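Local coordinates for CBS domain protein/ACT domain protein (PDB 1VR9), which is of unknown function but joins a pair of CBS domains to an ACT domain, an architecture consistent with ligand-sensing regulation, at residues 14-19 and 86-91; 21-26 and 116-121; 40-45 and 103-108. One frame throughout, in Å; residues are numbered along the deposited sequence.

Contact 1: residues 14-19 and 86-91; sequences KVKKWV and HEEDNI
The indole of W18 carries CD of K17 on one face, offset toward the rim, while I91 approaches obliquely and brings CG1 to 4.0 Å from CD1 of the ring. The side chains of W18 and I91 cross at about a right angle, and both also rest on A127 of helix 121-130. W18 NE1 is buried here without a partner. Beside this apolar patch the backbones of K14 and N90 form a single bridge, in which V15 N donates to D89 O at 2.9 Å, nearly straight at 174° and in the carbonyl plane. V15 CG2 then lies 4.2 Å from I91 CD1. The chain of K14, bent at chi2 and chi3, runs alongside N90 in the same direction. Its NZ donates to N90 OD1 at 3.0 Å from above the carbonyl plane, and makes a weak second bond, 2.9 Å, to E88 O. An alanine in place of K14 would lose both bonds and would probably loosen the hold of the N-terminal loop on E88 and N90. The type I turn from H86 to D89 is braced from within by H86 N, which donates to D89 OD2 at 2.9 Å. The arrangement is characteristic of a CBS pair, the N-terminal loop ahead of strand 25-27 packing against the turn between strand 85-86 and helix 91-100.

Contact 2: residues 21-26 and 116-121; sequences QDFPMV and KGAVSL
F23 takes the crowded first torsion, with CG between the backbone N and the carbonyl carbon (chi1 68°), and so lays its ring on the strand 115-120. Q21 instead bends at chi2 (-58°), which folds its amide back toward the same strand although its CB points away from it. The setting is the interface of a CBS pair, where the loop before strand 25-27 meets the edge strand of the other three-stranded sheet at a classic beta bulge: K116 and G117 both face V108. A118 places its CB over one face of the F23 ring in a CH-pi contact, 4.1 Å from the centroid and displaced toward the rim near CG. Further round the ring, CE1 of F23 meets CA of G117 obliquely at 3.7 Å. The F23 side chain also touches I48 of strand 46-50 and Y105 of strand 105-109, one from each sheet, and is buried between them. G117 has backbone angles at which a CB would press on the preceding carbonyl oxygen, and that CB would also lie 3.0 Å from NE2 of Q21, a clash. On the solvent-exposed Q21 side lies the polar link: Q21 NE2 donates to K116 O at 2.8 Å, almost straight (176°), with the oxygen in the plane of the amide and the N-H directed at a lone pair of the carbonyl.

Contact 3: residues 40-45 and 103-108; sequences RQYQTN and EPYLPV
Y105 OH is gripped by one bond at this contact, to a water 2.8 Å away that also donates to the backbone O of Y42 at 3.2 Å. The two phenol side chains cross at about a right angle, with OH of Y105 meeting CD1 of Y42 obliquely at 3.9 Å. Y42 OH itself is turned to D22, whose OD1 is its hydrogen-bond partner. A second water donates to E103 OE1 at 2.9 Å and reaches N45 OD1 by a weak bond. E103 OE1 also lies close to OE1 of E46, and the like charges would probably raise the affinity of one carboxylate for a proton, although E46 OE1 also accepts a bond from Y105 N. Between the waters the touch is direct. T44 has OG1 anti to the backbone N (chi1 -169°), which brings that oxygen to 3.4 Å from CG of P104 and to the edge of the Y105 ring, near its plane. T44 lies just after the end of helix 32-41, which closes in a Schellman motif with Q43, at positive phi, as its C-prime residue. The helix end in the first CBS domain thus meets the start of a strand in the second, a water-bridged meeting belonging to the interface of a CBS pair.

How the contacts relate
All three contacts join the first CBS domain to the second, but in different surroundings. Contact 2 is the buried one, dominated by an aromatic ring on a strand backbone; contact 3, its centre about 7 Å from that of contact 2, is a surface contact that relies on waters. They share a sheet, since strands 105-109 and 115-120 are neighbours, and a probable hydrogen bond from L121 N to P104 O links them directly. Contact 1, with its centre about 14 Å from that of the chain, is partly buried and the most backbone-driven, with bonds from the K14 ammonium on its partly exposed side. V15 ties it to V108 and V119 of the same sheet.

Contact 1: residues 14-19 and 86-91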
ATOM      1  N   LYS A  14     -16.835  -2.457   8.037  1.00 38.00           N
ATOM      2  CA  LYS A  14     -16.379  -2.033   6.720  1.00 36.97           C
ATOM      3  C   LYS A  14     -14.923  -1.552   6.728  1.00 35.75           C
ATOM      4  O   LYS A  14     -14.421  -1.053   7.737  1.00 35.18           O
ATOM      5  CB  LYS A  14     -17.270  -0.913   6.209  1.00 37.43           C
ATOM      6  CG  LYS A  14     -18.772  -1.212   6.278  1.00 37.97           C
ATOM      7  CD  LYS A  14     -19.157  -2.456   5.485  1.00 38.81           C
ATOM      8  CE  LYS A  14     -19.055  -2.213   3.987  1.00 39.13           C
ATOM      9  NZ  LYS A  14     -19.866  -3.191   3.204  1.00 39.25           N
ATOM     10  N   VAL A  15     -14.272  -1.712   5.578  1.00 34.25           N
ATOM     11  CA  VAL A  15     -12.912  -1.209   5.317  1.00 33.30           C
ATOM     12  C   VAL A  15     -12.779   0.286   5.620  1.00 32.39           C
ATOM     13  O   VAL A  15     -11.821   0.708   6.262  1.00 32.11           O
ATOM     14  CB  VAL A  15     -12.536  -1.478   3.832  1.00 32.85           C
ATOM     15  CG1 VAL A  15     -11.318  -0.634   3.355  1.00 32.86           C
ATOM     16  CG2 VAL A  15     -12.290  -2.975   3.618  1.00 32.47           C
ATOM     17  N   LYS A  16     -13.750   1.079   5.171  1.00 32.03           N
ATOM     18  CA  LYS A  16     -13.687   2.532   5.336  1.00 31.44           C
ATOM     19  C   LYS A  16     -13.423   2.960   6.780  1.00 30.62           C
ATOM     20  O   LYS A  16     -12.776   3.973   7.018  1.00 30.42           O
ATOM     21  CB  LYS A  16     -14.968   3.202   4.812  1.00 31.71           C
ATOM     22  CG  LYS A  16     -14.786   4.672   4.482  1.00 32.44           C
ATOM     23  CD  LYS A  16     -15.903   5.175   3.581  1.00 32.56           C
ATOM     24  CE  LYS A  16     -15.724   6.644   3.221  1.00 33.68           C
ATOM     25  NZ  LYS A  16     -16.924   7.193   2.557  1.00 34.24           N
ATOM     26  N   LYS A  17     -13.910   2.184   7.742  1.00 30.22           N
ATOM     27  CA  LYS A  17     -13.722   2.510   9.152  1.00 29.89           C
ATOM     28  C   LYS A  17     -12.249   2.467   9.572  1.00 29.25           C
ATOM     29  O   LYS A  17     -11.847   3.175  10.498  1.00 29.78           O
ATOM     30  CB  LYS A  17     -14.544   1.567  10.045  1.00 30.21           C
ATOM     31  CG  LYS A  17     -14.585   1.972  11.519  1.00 30.83           C
ATOM     32  CD  LYS A  17     -13.469   1.327  12.343  1.00 31.76           C
ATOM     33  CE  LYS A  17     -13.085   2.185  13.545  1.00 32.98           C
ATOM     34  NZ  LYS A  17     -11.664   1.974  13.966  1.00 33.31           N
ATOM     35  N   TRP A  18     -11.449   1.652   8.881  1.00 28.09           N
ATOM     36  CA  TRP A  18     -10.081   1.346   9.308  1.00 27.74           C
ATOM     37  C   TRP A  18      -9.002   1.991   8.409  1.00 27.02           C
ATOM     38  O   TRP A  18      -7.806   1.780   8.607  1.00 27.32           O
ATOM     39  CB  TRP A  18      -9.907  -0.180   9.372  1.00 27.89           C
ATOM     40  CG  TRP A  18     -10.885  -0.842  10.319  1.00 27.48           C
ATOM     41  CD1 TRP A  18     -12.108  -1.366   9.998  1.00 27.94           C
ATOM     42  CD2 TRP A  18     -10.739  -1.010  11.733  1.00 27.07           C
ATOM     43  NE1 TRP A  18     -12.721  -1.853  11.119  1.00 27.54           N
ATOM     44  CE2 TRP A  18     -11.910  -1.641  12.201  1.00 26.92           C
ATOM     45  CE3 TRP A  18      -9.740  -0.667  12.656  1.00 28.11           C
ATOM     46  CZ2 TRP A  18     -12.101  -1.964  13.550  1.00 28.30           C
ATOM     47  CZ3 TRP A  18      -9.926  -0.978  13.989  1.00 28.05           C
ATOM     48  CH2 TRP A  18     -11.112  -1.615  14.433  1.00 28.21           C
ATOM     49  N   VAL A  19      -9.418   2.776   7.425  1.00 26.10           N
ATOM     50  CA  VAL A  19      -8.466   3.425   6.517  1.00 26.67           C
ATOM     51  C   VAL A  19      -7.632   4.498   7.208  1.00 26.55           C
ATOM     52  O   VAL A  19      -8.159   5.303   7.980  1.00 26.04           O
ATOM     53  CB  VAL A  19      -9.182   4.063   5.313  1.00 27.08           C
ATOM     54  CG1 VAL A  19      -8.232   4.904   4.489  1.00 28.08           C
ATOM     55  CG2 VAL A  19      -9.804   2.987   4.466  1.00 27.58           C
ATOM     56  N   HIS A  86     -11.587  -2.180  -2.069  1.00 22.92           N
ATOM     57  CA  HIS A  86     -12.391  -0.971  -2.288  1.00 23.78           C
ATOM     58  C   HIS A  86     -12.865  -0.380  -0.956  1.00 24.64           C
ATOM     59  O   HIS A  86     -13.005  -1.087   0.026  1.00 24.57           O
ATOM     60  CB  HIS A  86     -13.600  -1.277  -3.190  1.00 24.66           C
ATOM     61  CG  HIS A  86     -13.260  -1.360  -4.644  1.00 25.98           C
ATOM     62  ND1 HIS A  86     -12.821  -2.522  -5.248  1.00 28.17           N
ATOM     63  CD2 HIS A  86     -13.299  -0.421  -5.619  1.00 27.80           C
ATOM     64  CE1 HIS A  86     -12.616  -2.293  -6.534  1.00 28.53           C
ATOM     65  NE2 HIS A  86     -12.897  -1.027  -6.784  1.00 28.31           N
ATOM     66  N   GLU A  87     -13.130   0.923  -0.938  1.00 25.68           N
ATOM     67  CA  GLU A  87     -13.627   1.590   0.274  1.00 26.17           C
ATOM     68  C   GLU A  87     -14.838   0.906   0.907  1.00 26.07           C
ATOM     69  O   GLU A  87     -14.976   0.871   2.134  1.00 25.14           O
ATOM     70  CB  GLU A  87     -14.061   3.013  -0.047  1.00 26.88           C
ATOM     71  CG  GLU A  87     -12.934   3.991  -0.295  1.00 28.51           C
ATOM     72  CD  GLU A  87     -13.447   5.424  -0.397  1.00 28.28           C
ATOM     73  OE1 GLU A  87     -14.289   5.726  -1.282  1.00 31.36           O
ATOM     74  OE2 GLU A  87     -13.002   6.259   0.414  1.00 32.52           O
ATOM     75  N   GLU A  88     -15.747   0.424   0.067  1.00 26.14           N
ATOM     76  CA  GLU A  88     -17.030  -0.099   0.549  1.00 26.82           C
ATOM     77  C   GLU A  88     -17.033  -1.617   0.798  1.00 27.32           C
ATOM     78  O   GLU A  88     -18.084  -2.210   1.094  1.00 26.63           O
ATOM     79  CB  GLU A  88     -18.125   0.289  -0.438  1.00 27.39           C
ATOM     80  CG  GLU A  88     -18.304   1.800  -0.591  1.00 28.72           C
ATOM     81  CD  GLU A  88     -18.922   2.461   0.634  1.00 32.31           C
ATOM     82  OE1 GLU A  88     -19.517   1.755   1.479  1.00 33.29           O
ATOM     83  OE2 GLU A  88     -18.809   3.698   0.756  1.00 35.16           O
ATOM     84  N   ASP A  89     -15.871  -2.247   0.668  1.00 27.43           N
ATOM     85  CA  ASP A  89     -15.732  -3.664   1.022  1.00 27.74           C
ATOM     86  C   ASP A  89     -15.822  -3.881   2.536  1.00 28.59           C
ATOM     87  O   ASP A  89     -15.655  -2.961   3.347  1.00 27.91           O
ATOM     88  CB  ASP A  89     -14.404  -4.253   0.516  1.00 27.96           C
ATOM     89  CG  ASP A  89     -14.354  -4.389  -0.997  1.00 29.71           C
ATOM     90  OD1 ASP A  89     -15.432  -4.353  -1.645  1.00 30.61           O
ATOM     91  OD2 ASP A  89     -13.229  -4.517  -1.537  1.00 28.86           O
ATOM     92  N   ASN A  90     -16.084  -5.128   2.891  1.00 29.35           N
ATOM     93  CA  ASN A  90     -16.062  -5.552   4.277  1.00 30.77           C
ATOM     94  C   ASN A  90     -14.630  -5.809   4.692  1.00 31.31           C
ATOM     95  O   ASN A  90     -13.821  -6.325   3.907  1.00 31.52           O
ATOM     96  CB  ASN A  90     -16.884  -6.828   4.448  1.00 30.72           C
ATOM     97  CG  ASN A  90     -18.348  -6.623   4.142  1.00 32.47           C
ATOM     98  OD1 ASN A  90     -18.968  -5.664   4.610  1.00 34.56           O
ATOM     99  ND2 ASN A  90     -18.918  -7.532   3.349  1.00 34.31           N
ATOM    100  N   ILE A  91     -14.304  -5.472   5.938  1.00 32.02           N
ATOM    101  CA  ILE A  91     -12.958  -5.697   6.440  1.00 32.49           C
ATOM    102  C   ILE A  91     -12.584  -7.195   6.364  1.00 32.37           C
ATOM    103  O   ILE A  91     -11.430  -7.538   6.135  1.00 33.24           O
ATOM    104  CB  ILE A  91     -12.781  -5.077   7.868  1.00 32.75           C
ATOM    105  CG1 ILE A  91     -11.303  -4.882   8.206  1.00 32.82           C
ATOM    106  CG2 ILE A  91     -13.514  -5.912   8.905  1.00 32.96           C
ATOM    107  CD1 ILE A  91     -10.554  -3.921   7.297  1.00 33.25           C
TER

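Contact 2: residues 21-26 and 116-121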
ATOM      1  N   GLN A  21      -4.476   7.591   6.395  1.00 26.69           N
ATOM      2  CA  GLN A  21      -3.669   8.364   5.433  1.00 27.47           C
ATOM      3  C   GLN A  21      -2.188   8.366   5.820  1.00 27.75           C
ATOM      4  O   GLN A  21      -1.340   8.892   5.090  1.00 28.35           O
ATOM      5  CB  GLN A  21      -4.212   9.795   5.303  1.00 27.89           C
ATOM      6  CG  GLN A  21      -5.681   9.864   4.929  1.00 28.93           C
ATOM      7  CD  GLN A  21      -6.007   9.172   3.617  1.00 29.67           C
ATOM      8  OE1 GLN A  21      -5.248   9.248   2.664  1.00 32.97           O
ATOM      9  NE2 GLN A  21      -7.146   8.510   3.566  1.00 30.54           N
ATOM     10  N   ASP A  22      -1.874   7.733   6.948  1.00 27.68           N
ATOM     11  CA  ASP A  22      -0.518   7.680   7.483  1.00 28.32           C
ATOM     12  C   ASP A  22       0.141   6.395   6.964  1.00 28.43           C
ATOM     13  O   ASP A  22       0.207   5.368   7.652  1.00 29.98           O
ATOM     14  CB  ASP A  22      -0.591   7.746   9.027  1.00 28.42           C
ATOM     15  CG  ASP A  22       0.673   8.329   9.678  1.00 30.94           C
ATOM     16  OD1 ASP A  22       1.659   8.636   8.968  1.00 35.14           O
ATOM     17  OD2 ASP A  22       0.666   8.487  10.922  1.00 29.62           O
ATOM     18  N   PHE A  23       0.624   6.452   5.719  1.00 27.24           N
ATOM     19  CA  PHE A  23       1.282   5.320   5.067  1.00 25.89           C
ATOM     20  C   PHE A  23       2.270   5.797   4.003  1.00 26.12           C
ATOM     21  O   PHE A  23       2.129   6.933   3.497  1.00 24.93           O
ATOM     22  CB  PHE A  23       0.230   4.413   4.421  1.00 26.40           C
ATOM     23  CG  PHE A  23      -0.481   5.031   3.258  1.00 24.63           C
ATOM     24  CD1 PHE A  23      -1.597   5.834   3.455  1.00 27.51           C
ATOM     25  CD2 PHE A  23      -0.081   4.776   1.954  1.00 26.70           C
ATOM     26  CE1 PHE A  23      -2.265   6.416   2.396  1.00 26.42           C
ATOM     27  CE2 PHE A  23      -0.763   5.353   0.886  1.00 25.39           C
ATOM     28  CZ  PHE A  23      -1.845   6.161   1.104  1.00 26.47           C
ATOM     29  N   PRO A  24       3.253   4.942   3.644  1.00 25.46           N
ATOM     30  CA  PRO A  24       4.270   5.333   2.657  1.00 26.20           C
ATOM     31  C   PRO A  24       3.730   5.341   1.214  1.00 25.66           C
ATOM     32  O   PRO A  24       3.242   4.333   0.725  1.00 25.55           O
ATOM     33  CB  PRO A  24       5.357   4.276   2.833  1.00 26.46           C
ATOM     34  CG  PRO A  24       4.624   3.070   3.337  1.00 25.85           C
ATOM     35  CD  PRO A  24       3.491   3.572   4.172  1.00 25.63           C
HETATM   36  N   MSE A  25       3.896   6.459   0.518  1.00 27.91           N
HETATM   37  CA  MSE A  25       3.344   6.607  -0.833  1.00 28.52           C
HETATM   38  C   MSE A  25       4.316   7.410  -1.702  1.00 27.78           C
HETATM   39  O   MSE A  25       4.857   8.420  -1.245  1.00 28.41           O
HETATM   40  CB  MSE A  25       1.985   7.320  -0.740  1.00 29.53           C
HETATM   41  CG  MSE A  25       1.219   7.486  -2.057  0.50 31.41           C
HETATM   42 SE   MSE A  25       1.948   8.778  -3.316  0.50 41.32          SE
HETATM   43  CE  MSE A  25       2.029  10.361  -2.195  0.50 40.11           C
ATOM     44  N   VAL A  26       4.521   6.973  -2.951  1.00 27.22           N
ATOM     45  CA  VAL A  26       5.239   7.804  -3.923  1.00 26.63           C
ATOM     46  C   VAL A  26       4.515   7.788  -5.255  1.00 26.36           C
ATOM     47  O   VAL A  26       3.686   6.919  -5.492  1.00 24.42           O
ATOM     48  CB  VAL A  26       6.718   7.359  -4.181  1.00 26.95           C
ATOM     49  CG1 VAL A  26       7.548   7.510  -2.920  1.00 26.98           C
ATOM     50  CG2 VAL A  26       6.796   5.961  -4.774  1.00 27.86           C
ATOM     51  N   LYS A 116      -7.345   5.967  -2.190  1.00 23.63           N
ATOM     52  CA  LYS A 116      -8.059   6.725  -1.149  1.00 24.07           C
ATOM     53  C   LYS A 116      -7.422   6.615   0.243  1.00 23.95           C
ATOM     54  O   LYS A 116      -7.843   7.316   1.181  1.00 24.21           O
ATOM     55  CB  LYS A 116      -9.503   6.245  -1.075  1.00 24.22           C
ATOM     56  CG  LYS A 116     -10.305   6.508  -2.359  1.00 26.49           C
ATOM     57  CD  LYS A 116     -10.246   7.960  -2.836  0.50 27.13           C
ATOM     58  CE  LYS A 116     -10.745   8.954  -1.802  0.50 27.31           C
ATOM     59  NZ  LYS A 116     -11.170  10.240  -2.444  0.50 26.97           N
ATOM     60  N   GLY A 117      -6.426   5.762   0.355  1.00 23.30           N
ATOM     61  CA  GLY A 117      -5.748   5.472   1.633  1.00 23.37           C
ATOM     62  C   GLY A 117      -5.210   4.056   1.654  1.00 22.94           C
ATOM     63  O   GLY A 117      -5.046   3.411   0.592  1.00 22.69           O
ATOM     64  N   ALA A 118      -4.909   3.583   2.853  1.00 22.89           N
ATOM     65  CA  ALA A 118      -4.513   2.196   3.072  1.00 22.51           C
ATOM     66  C   ALA A 118      -5.118   1.673   4.363  1.00 22.57           C
ATOM     67  O   ALA A 118      -5.487   2.446   5.253  1.00 23.17           O
ATOM     68  CB  ALA A 118      -3.032   2.079   3.164  1.00 22.91           C
ATOM     69  N   VAL A 119      -5.181   0.354   4.452  1.00 22.41           N
ATOM     70  CA  VAL A 119      -5.427  -0.358   5.718  1.00 22.41           C
ATOM     71  C   VAL A 119      -4.095  -0.965   6.146  1.00 22.60           C
ATOM     72  O   VAL A 119      -3.520  -1.805   5.425  1.00 21.47           O
ATOM     73  CB  VAL A 119      -6.497  -1.467   5.579  1.00 22.18           C
ATOM     74  CG1 VAL A 119      -6.679  -2.237   6.921  1.00 23.39           C
ATOM     75  CG2 VAL A 119      -7.811  -0.889   5.160  1.00 23.76           C
ATOM     76  N   SER A 120      -3.589  -0.547   7.293  1.00 22.62           N
ATOM     77  CA  SER A 120      -2.372  -1.189   7.825  1.00 22.95           C
ATOM     78  C   SER A 120      -2.674  -2.605   8.290  1.00 22.38           C
ATOM     79  O   SER A 120      -3.768  -2.879   8.802  1.00 22.46           O
ATOM     80  CB  SER A 120      -1.740  -0.364   8.946  1.00 23.36           C
ATOM     81  OG  SER A 120      -2.459  -0.421  10.172  1.00 22.91           O
ATOM     82  N   LEU A 121      -1.727  -3.525   8.105  1.00 22.67           N
ATOM     83  CA  LEU A 121      -1.886  -4.866   8.669  1.00 23.70           C
ATOM     84  C   LEU A 121      -2.169  -4.785  10.178  1.00 23.22           C
ATOM     85  O   LEU A 121      -3.016  -5.501  10.697  1.00 23.24           O
ATOM     86  CB  LEU A 121      -0.651  -5.726   8.384  1.00 25.59           C
ATOM     87  CG  LEU A 121      -0.678  -7.188   8.867  1.00 24.60           C
ATOM     88  CD1 LEU A 121      -1.899  -7.938   8.367  1.00 27.88           C
ATOM     89  CD2 LEU A 121       0.591  -7.933   8.442  1.00 25.58           C
TER

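Contact 3: residues 40-45 and 103-108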
ATOM      1  N   ARG A  40      11.995   4.595   4.891  1.00 24.27           N
ATOM      2  CA  ARG A  40      12.687   4.861   6.170  1.00 24.20           C
ATOM      3  C   ARG A  40      11.818   5.678   7.132  1.00 23.56           C
ATOM      4  O   ARG A  40      11.856   5.460   8.354  1.00 22.85           O
ATOM      5  CB  ARG A  40      14.000   5.620   5.982  1.00 24.55           C
ATOM      6  CG  ARG A  40      15.189   4.790   5.521  1.00 24.47           C
ATOM      7  CD  ARG A  40      16.493   5.578   5.733  1.00 25.14           C
ATOM      8  NE  ARG A  40      16.521   6.852   5.019  1.00 25.99           N
ATOM      9  CZ  ARG A  40      16.782   6.988   3.716  1.00 27.43           C
ATOM     10  NH1 ARG A  40      17.051   5.932   2.955  1.00 26.66           N
ATOM     11  NH2 ARG A  40      16.781   8.194   3.177  1.00 29.75           N
ATOM     12  N   GLN A  41      11.028   6.602   6.604  1.00 23.84           N
ATOM     13  CA  GLN A  41      10.223   7.483   7.481  1.00 24.00           C
ATOM     14  C   GLN A  41       9.128   6.672   8.162  1.00 24.18           C
ATOM     15  O   GLN A  41       8.714   6.985   9.273  1.00 23.44           O
ATOM     16  CB  GLN A  41       9.625   8.673   6.675  1.00 24.49           C
ATOM     17  CG  GLN A  41      10.695   9.605   6.132  1.00 27.13           C
ATOM     18  CD  GLN A  41      11.516  10.290   7.231  1.00 29.73           C
ATOM     19  OE1 GLN A  41      11.015  11.150   7.931  1.00 33.25           O
ATOM     20  NE2 GLN A  41      12.787   9.909   7.372  1.00 35.76           N
ATOM     21  N   TYR A  42       8.672   5.611   7.491  1.00 25.12           N
ATOM     22  CA  TYR A  42       7.645   4.724   8.025  1.00 25.72           C
ATOM     23  C   TYR A  42       8.229   3.435   8.590  1.00 26.67           C
ATOM     24  O   TYR A  42       7.473   2.550   9.005  1.00 27.80           O
ATOM     25  CB  TYR A  42       6.586   4.426   6.958  1.00 27.06           C
ATOM     26  CG  TYR A  42       5.623   5.561   6.790  1.00 25.93           C
ATOM     27  CD1 TYR A  42       4.507   5.649   7.609  1.00 29.09           C
ATOM     28  CD2 TYR A  42       5.850   6.574   5.868  1.00 27.10           C
ATOM     29  CE1 TYR A  42       3.635   6.698   7.510  1.00 29.42           C
ATOM     30  CE2 TYR A  42       4.964   7.654   5.750  1.00 27.99           C
ATOM     31  CZ  TYR A  42       3.840   7.684   6.573  1.00 27.40           C
ATOM     32  OH  TYR A  42       2.922   8.703   6.501  1.00 29.20           O
ATOM     33  N   GLN A  43       9.560   3.351   8.630  1.00 26.30           N
ATOM     34  CA  GLN A  43      10.287   2.220   9.192  1.00 26.86           C
ATOM     35  C   GLN A  43       9.745   0.916   8.626  1.00 26.26           C
ATOM     36  O   GLN A  43       9.381  -0.013   9.378  1.00 26.47           O
ATOM     37  CB  GLN A  43      10.202   2.234  10.719  1.00 27.00           C
ATOM     38  CG  GLN A  43      10.655   3.560  11.335  1.00 27.91           C
ATOM     39  CD  GLN A  43      10.809   3.513  12.827  1.00 30.21           C
ATOM     40  OE1 GLN A  43      10.080   4.194  13.554  1.00 36.77           O
ATOM     41  NE2 GLN A  43      11.765   2.716  13.309  1.00 32.97           N
ATOM     42  N   THR A  44       9.701   0.847   7.295  1.00 24.99           N
ATOM     43  CA  THR A  44       9.035  -0.225   6.601  1.00 25.44           C
ATOM     44  C   THR A  44       9.774  -0.606   5.284  1.00 25.38           C
ATOM     45  O   THR A  44      10.806  -0.017   4.966  1.00 24.65           O
ATOM     46  CB  THR A  44       7.576   0.161   6.365  1.00 25.74           C
ATOM     47  OG1 THR A  44       6.828  -0.980   5.910  1.00 29.96           O
ATOM     48  CG2 THR A  44       7.478   1.303   5.325  1.00 25.26           C
ATOM     49  N   ASN A  45       9.285  -1.633   4.590  1.00 24.46           N
ATOM     50  CA  ASN A  45       9.914  -2.149   3.371  1.00 25.35           C
ATOM     51  C   ASN A  45       8.915  -2.221   2.190  1.00 25.08           C
ATOM     52  O   ASN A  45       9.117  -3.004   1.251  1.00 24.98           O
ATOM     53  CB  ASN A  45      10.523  -3.521   3.596  1.00 26.05           C
ATOM     54  CG  ASN A  45       9.520  -4.529   4.108  1.00 27.35           C
ATOM     55  OD1 ASN A  45       8.341  -4.212   4.294  1.00 30.69           O
ATOM     56  ND2 ASN A  45       9.991  -5.753   4.358  1.00 31.29           N
ATOM     57  N   GLU A 103       1.677  -7.793   3.224  1.00 24.77           N
ATOM     58  CA  GLU A 103       2.318  -6.496   3.147  1.00 25.15           C
ATOM     59  C   GLU A 103       1.835  -5.705   4.351  1.00 24.74           C
ATOM     60  O   GLU A 103       0.723  -5.935   4.821  1.00 25.93           O
ATOM     61  CB  GLU A 103       1.890  -5.781   1.862  1.00 25.82           C
ATOM     62  CG  GLU A 103       2.355  -6.409   0.560  1.00 28.50           C
ATOM     63  CD  GLU A 103       3.836  -6.265   0.308  1.00 35.15           C
ATOM     64  OE1 GLU A 103       4.457  -5.292   0.793  1.00 38.62           O
ATOM     65  OE2 GLU A 103       4.403  -7.166  -0.361  1.00 38.65           O
ATOM     66  N   PRO A 104       2.653  -4.780   4.869  1.00 24.18           N
ATOM     67  CA  PRO A 104       2.212  -3.947   6.006  1.00 24.08           C
ATOM     68  C   PRO A 104       1.080  -2.969   5.744  1.00 24.24           C
ATOM     69  O   PRO A 104       0.450  -2.521   6.712  1.00 24.52           O
ATOM     70  CB  PRO A 104       3.469  -3.173   6.377  1.00 23.65           C
ATOM     71  CG  PRO A 104       4.320  -3.206   5.221  1.00 24.91           C
ATOM     72  CD  PRO A 104       4.052  -4.487   4.508  1.00 24.54           C
ATOM     73  N   TYR A 105       0.874  -2.597   4.479  1.00 23.21           N
ATOM     74  CA  TYR A 105      -0.174  -1.686   4.078  1.00 23.41           C
ATOM     75  C   TYR A 105      -0.909  -2.177   2.839  1.00 23.26           C
ATOM     76  O   TYR A 105      -0.285  -2.489   1.808  1.00 23.59           O
ATOM     77  CB  TYR A 105       0.385  -0.286   3.814  1.00 24.38           C
ATOM     78  CG  TYR A 105       1.090   0.316   4.985  1.00 24.67           C
ATOM     79  CD1 TYR A 105       0.395   1.070   5.911  1.00 25.02           C
ATOM     80  CD2 TYR A 105       2.466   0.177   5.151  1.00 25.98           C
ATOM     81  CE1 TYR A 105       1.040   1.659   6.996  1.00 28.00           C
ATOM     82  CE2 TYR A 105       3.116   0.752   6.233  1.00 27.80           C
ATOM     83  CZ  TYR A 105       2.406   1.497   7.143  1.00 26.78           C
ATOM     84  OH  TYR A 105       3.070   2.070   8.221  1.00 30.19           O
ATOM     85  N   LEU A 106      -2.226  -2.287   2.969  1.00 22.36           N
ATOM     86  CA  LEU A 106      -3.117  -2.713   1.897  1.00 22.33           C
ATOM     87  C   LEU A 106      -3.764  -1.467   1.239  1.00 22.33           C
ATOM     88  O   LEU A 106      -4.462  -0.673   1.905  1.00 21.54           O
ATOM     89  CB  LEU A 106      -4.186  -3.667   2.443  1.00 22.48           C
ATOM     90  CG  LEU A 106      -5.343  -4.037   1.525  1.00 22.31           C
ATOM     91  CD1 LEU A 106      -4.875  -4.783   0.300  1.00 24.16           C
ATOM     92  CD2 LEU A 106      -6.359  -4.870   2.272  1.00 22.07           C
ATOM     93  N   PRO A 107      -3.482  -1.245  -0.052  1.00 22.12           N
ATOM     94  CA  PRO A 107      -4.101  -0.122  -0.743  1.00 22.26           C
ATOM     95  C   PRO A 107      -5.630  -0.182  -0.767  1.00 22.48           C
ATOM     96  O   PRO A 107      -6.202  -1.266  -0.910  1.00 22.85           O
ATOM     97  CB  PRO A 107      -3.517  -0.229  -2.169  1.00 23.34           C
ATOM     98  CG  PRO A 107      -2.264  -0.911  -2.002  1.00 22.54           C
ATOM     99  CD  PRO A 107      -2.523  -1.935  -0.929  1.00 22.26           C
ATOM    100  N   VAL A 108      -6.257   0.977  -0.578  1.00 22.52           N
ATOM    101  CA  VAL A 108      -7.711   1.153  -0.657  1.00 22.46           C
ATOM    102  C   VAL A 108      -8.045   2.100  -1.795  1.00 22.64           C
ATOM    103  O   VAL A 108      -7.459   3.175  -1.913  1.00 22.67           O
ATOM    104  CB  VAL A 108      -8.291   1.702   0.679  1.00 21.96           C
ATOM    105  CG1 VAL A 108      -9.785   1.941   0.577  1.00 21.80           C
ATOM    106  CG2 VAL A 108      -7.948   0.734   1.822  1.00 22.69           C
TER
HETATM  107  O   HOH W   1       5.063   0.583   9.566  1.00 28.40           O
HETATM  108  O   HOH W   2       6.832  -5.808   2.283  1.00 34.53           O